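Local coordinates for protein InvG (Salmonella enterica subsp. enterica serovar Typhimurium, PDB 4G08), which forms a ring-shaped multimer with an apparent central pore in the outer membrane, part of the type III secretion system that injects effector proteins into host cells, at residues 67-75 with 82-90. Numbering follows the deposited sequence.
Sequences LQLGLIWYF and IYDASEMRN
The Tyr83 ring turns an edge to Ile72: Ile72 O lies near the ring plane, 3.9 Å from Tyr83 CD1. Glu87 OE2 also sits at the edge of this ring, in its plane. That oxygen accepts from Asp84 N and is hydrogen-bonded to Ser41 as well. The indole of Trp73 leads away to helix 58-69, so that of this side chain only CB meets Ile82, at 4.1 Å from CG1.

Ile72 and Tyr83 form an antiparallel hydrogen-bonded pair. Each backbone N donates to the other's O over 2.8 Å, both bonds nearly straight. Ile72 CG1 lies against Tyr83 CB at 3.7 Å. It stands between the backbone N and the carbonyl carbon (chi1 57°), and its CD1 reaches Met88 CA at 3.7 Å. The bent Met88 chain crosses Ile72 at about a right angle and brings Met88 CE near Ile72 CG2. Leu71 and Ile82 are buried and meet through CD1 and CG2; both also touch Phe27 of helix 23-30.

Gly70 follows the last turn of helix 58-69 and has positive phi. Its O accepts from Ala85 N at 3.0 Å, the donor lying 45° out of the carbonyl plane. Just before Ala85, Asp84 OD2 accepts two bonds, from Ser86 N and Ser86 OG, while OD1 pairs with Lys47.

The two strands make a beta hairpin in the N0 domain of the secretin's periplasmic part. An Asx turn at Asp84 and a short 3-10 segment then lead the chain into strand 89-94 of the next sheet.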
loop_
_atom_site.group_PDB
_atom_site.type_symbol
_atom_site.label_atom_id
_atom_site.label_comp_id
_atom_site.label_asym_id
_atom_site.label_seq_id
_atom_site.Cartn_x
_atom_site.Cartn_y
_atom_site.Cartn_z
ATOM N N LEU A 67 -10.564 -0.873 -6.770
ATOM C CA LEU A 67 -10.766 -1.278 -8.146
ATOM C C LEU A 67 -11.805 -0.438 -8.882
ATOM O O LEU A 67 -11.632 -0.129 -10.040
ATOM C CB LEU A 67 -11.193 -2.708 -8.231
ATOM C CG LEU A 67 -10.277 -3.906 -8.325
ATOM C CD1 LEU A 67 -11.078 -4.921 -9.048
ATOM C CD2 LEU A 67 -8.997 -3.661 -9.030
ATOM N N GLN A 68 -12.891 -0.081 -8.218
ATOM C CA GLN A 68 -13.924 0.715 -8.869
ATOM C C GLN A 68 -13.453 2.124 -9.170
ATOM O O GLN A 68 -13.692 2.638 -10.259
ATOM C CB GLN A 68 -15.181 0.771 -8.020
ATOM C CG GLN A 68 -15.819 -0.586 -7.831
ATOM C CD GLN A 68 -17.183 -0.496 -7.186
ATOM O OE1 GLN A 68 -17.380 0.249 -6.227
ATOM N NE2 GLN A 68 -18.138 -1.251 -7.717
ATOM N N LEU A 69 -12.774 2.738 -8.209
ATOM C CA LEU A 69 -12.464 4.164 -8.290
ATOM C C LEU A 69 -11.031 4.492 -8.673
ATOM O O LEU A 69 -10.700 5.660 -8.859
ATOM C CB LEU A 69 -12.780 4.851 -6.970
ATOM C CG LEU A 69 -14.244 4.802 -6.564
ATOM C CD1 LEU A 69 -14.432 5.678 -5.352
ATOM C CD2 LEU A 69 -15.151 5.279 -7.679
ATOM N N GLY A 70 -10.200 3.477 -8.869
ATOM C CA GLY A 70 -8.801 3.718 -9.208
ATOM C C GLY A 70 -8.028 4.279 -8.030
ATOM O O GLY A 70 -7.490 5.386 -8.092
ATOM N N LEU A 71 -7.942 3.473 -6.976
ATOM C CA LEU A 71 -7.199 3.803 -5.767
ATOM C C LEU A 71 -6.144 2.740 -5.479
ATOM O O LEU A 71 -6.286 1.574 -5.866
ATOM C CB LEU A 71 -8.147 3.888 -4.568
ATOM C CG LEU A 71 -9.382 4.774 -4.687
ATOM C CD1 LEU A 71 -10.190 4.737 -3.401
ATOM C CD2 LEU A 71 -8.967 6.191 -5.013
ATOM N N ILE A 72 -5.198 3.098 -4.623
ATOM C CA ILE A 72 -4.322 2.123 -4.009
ATOM C C ILE A 72 -4.193 2.451 -2.528
ATOM O O ILE A 72 -4.328 3.606 -2.132
ATOM C CB ILE A 72 -2.934 2.149 -4.675
ATOM C CG1 ILE A 72 -2.342 3.556 -4.599
ATOM C CG2 ILE A 72 -3.053 1.754 -6.135
ATOM C CD1 ILE A 72 -1.025 3.728 -5.332
ATOM N N TRP A 73 -4.077 1.420 -1.704
ATOM C CA TRP A 73 -4.078 1.615 -0.263
ATOM C C TRP A 73 -3.115 0.687 0.449
ATOM O O TRP A 73 -2.679 -0.323 -0.099
ATOM C CB TRP A 73 -5.479 1.440 0.304
ATOM C CG TRP A 73 -5.974 0.068 0.216
ATOM C CD1 TRP A 73 -6.401 -0.572 -0.901
ATOM C CD2 TRP A 73 -6.128 -0.851 1.296
ATOM N NE1 TRP A 73 -6.786 -1.849 -0.593
ATOM C CE2 TRP A 73 -6.659 -2.034 0.758
ATOM C CE3 TRP A 73 -5.896 -0.775 2.670
ATOM C CZ2 TRP A 73 -6.978 -3.132 1.547
ATOM C CZ3 TRP A 73 -6.175 -1.879 3.448
ATOM C CH2 TRP A 73 -6.723 -3.038 2.888
ATOM N N TYR A 74 -2.732 1.101 1.650
ATOM C CA TYR A 74 -1.797 0.359 2.470
ATOM C C TYR A 74 -2.180 0.534 3.934
ATOM O O TYR A 74 -2.524 1.631 4.361
ATOM C CB TYR A 74 -0.382 0.886 2.232
ATOM C CG TYR A 74 0.687 0.114 2.947
ATOM C CD1 TYR A 74 0.841 -1.247 2.740
ATOM C CD2 TYR A 74 1.493 0.727 3.889
ATOM C CE1 TYR A 74 1.823 -1.956 3.392
ATOM C CE2 TYR A 74 2.462 0.020 4.566
ATOM C CZ TYR A 74 2.594 -1.328 4.344
ATOM O OH TYR A 74 3.497 -2.053 5.087
ATOM N N PHE A 75 -2.188 -0.561 4.679
ATOM C CA PHE A 75 -2.308 -0.509 6.132
ATOM C C PHE A 75 -0.957 -0.866 6.720
ATOM O O PHE A 75 -0.419 -1.931 6.417
ATOM C CB PHE A 75 -3.349 -1.527 6.599
ATOM C CG PHE A 75 -3.407 -1.698 8.087
ATOM C CD1 PHE A 75 -3.737 -0.638 8.906
ATOM C CD2 PHE A 75 -3.253 -2.950 8.649
ATOM C CE1 PHE A 75 -3.821 -0.808 10.272
ATOM C CE2 PHE A 75 -3.335 -3.127 10.011
ATOM C CZ PHE A 75 -3.618 -2.054 10.824
ATOM N N ILE A 82 -4.487 5.952 1.763
ATOM C CA ILE A 82 -5.223 5.837 0.512
ATOM C C ILE A 82 -4.725 6.870 -0.495
ATOM O O ILE A 82 -4.577 8.050 -0.178
ATOM C CB ILE A 82 -6.735 6.024 0.735
ATOM C CG1 ILE A 82 -7.264 4.925 1.662
ATOM C CG2 ILE A 82 -7.477 5.994 -0.595
ATOM C CD1 ILE A 82 -8.593 5.250 2.300
ATOM N N TYR A 83 -4.407 6.388 -1.691
ATOM C CA TYR A 83 -3.913 7.232 -2.772
ATOM C C TYR A 83 -4.724 6.988 -4.026
ATOM O O TYR A 83 -5.258 5.901 -4.217
ATOM C CB TYR A 83 -2.462 6.902 -3.105
ATOM C CG TYR A 83 -1.515 7.004 -1.950
ATOM C CD1 TYR A 83 -1.284 5.909 -1.140
ATOM C CD2 TYR A 83 -0.688 8.108 -1.815
ATOM C CE1 TYR A 83 -0.356 5.955 -0.133
ATOM C CE2 TYR A 83 0.269 8.152 -0.829
ATOM C CZ TYR A 83 0.427 7.069 0.009
ATOM O OH TYR A 83 1.383 7.078 0.991
ATOM N N ASP A 84 -4.623 7.926 -4.962
ATOM C CA ASP A 84 -5.088 7.724 -6.327
ATOM C C ASP A 84 -4.119 6.792 -7.031
ATOM O O ASP A 84 -2.918 6.845 -6.791
ATOM C CB ASP A 84 -5.142 9.072 -7.055
ATOM C CG ASP A 84 -5.868 8.992 -8.384
ATOM O OD1 ASP A 84 -7.122 8.957 -8.372
ATOM O OD2 ASP A 84 -5.216 9.223 -9.425
ATOM N N ALA A 85 -4.609 6.019 -7.984
ATOM C CA ALA A 85 -3.726 5.123 -8.705
ATOM C C ALA A 85 -2.627 5.917 -9.401
ATOM O O ALA A 85 -1.513 5.424 -9.579
ATOM C CB ALA A 85 -4.508 4.301 -9.711
ATOM N N SER A 86 -2.888 7.201 -9.627
ATOM C CA SER A 86 -1.949 8.055 -10.351
ATOM C C SER A 86 -0.718 8.403 -9.507
ATOM O O SER A 86 0.265 8.939 -10.017
ATOM C CB SER A 86 -2.648 9.335 -10.816
ATOM O OG SER A 86 -2.775 10.270 -9.757
ATOM N N GLU A 87 -0.792 8.118 -8.210
ATOM C CA GLU A 87 0.291 8.427 -7.283
ATOM C C GLU A 87 1.156 7.199 -7.020
ATOM O O GLU A 87 2.012 7.200 -6.144
ATOM C CB GLU A 87 -0.276 8.956 -5.969
ATOM C CG GLU A 87 -0.862 10.351 -6.090
ATOM C CD GLU A 87 -1.646 10.779 -4.864
ATOM O OE1 GLU A 87 -1.384 11.895 -4.364
ATOM O OE2 GLU A 87 -2.694 10.159 -4.581
ATOM N N MET A 88 0.875 6.130 -7.744
ATOM C CA MET A 88 1.624 4.905 -7.592
ATOM C C MET A 88 3.099 5.199 -7.788
ATOM O O MET A 88 3.476 5.927 -8.706
ATOM C CB MET A 88 1.157 3.908 -8.635
ATOM C CG MET A 88 2.020 2.674 -8.721
ATOM S SD MET A 88 1.148 1.158 -8.292
ATOM C CE MET A 88 -0.357 1.269 -9.252
ATOM N N ARG A 89 3.926 4.679 -6.890
ATOM C CA ARG A 89 5.370 4.763 -7.064
ATOM C C ARG A 89 5.892 3.506 -7.732
ATOM O O ARG A 89 5.551 2.391 -7.339
ATOM C CB ARG A 89 6.090 4.984 -5.729
ATOM C CG ARG A 89 7.612 4.954 -5.868
ATOM C CD ARG A 89 8.388 5.793 -4.854
ATOM N NE ARG A 89 9.822 5.842 -5.220
ATOM C CZ ARG A 89 10.819 5.463 -4.402
ATOM N NH1 ARG A 89 10.628 5.393 -3.093
ATOM N NH2 ARG A 89 12.036 5.254 -4.893
ATOM N N ASN A 90 6.594 3.693 -8.841
ATOM C CA ASN A 90 7.225 2.581 -9.524
ATOM C C ASN A 90 8.724 2.609 -9.305
ATOM O O ASN A 90 9.398 3.564 -9.687
ATOM C CB ASN A 90 6.927 2.643 -11.017
ATOM C CG ASN A 90 5.451 2.521 -11.321
ATOM O OD1 ASN A 90 4.881 1.436 -11.267
ATOM N ND2 ASN A 90 4.814 3.647 -11.593
#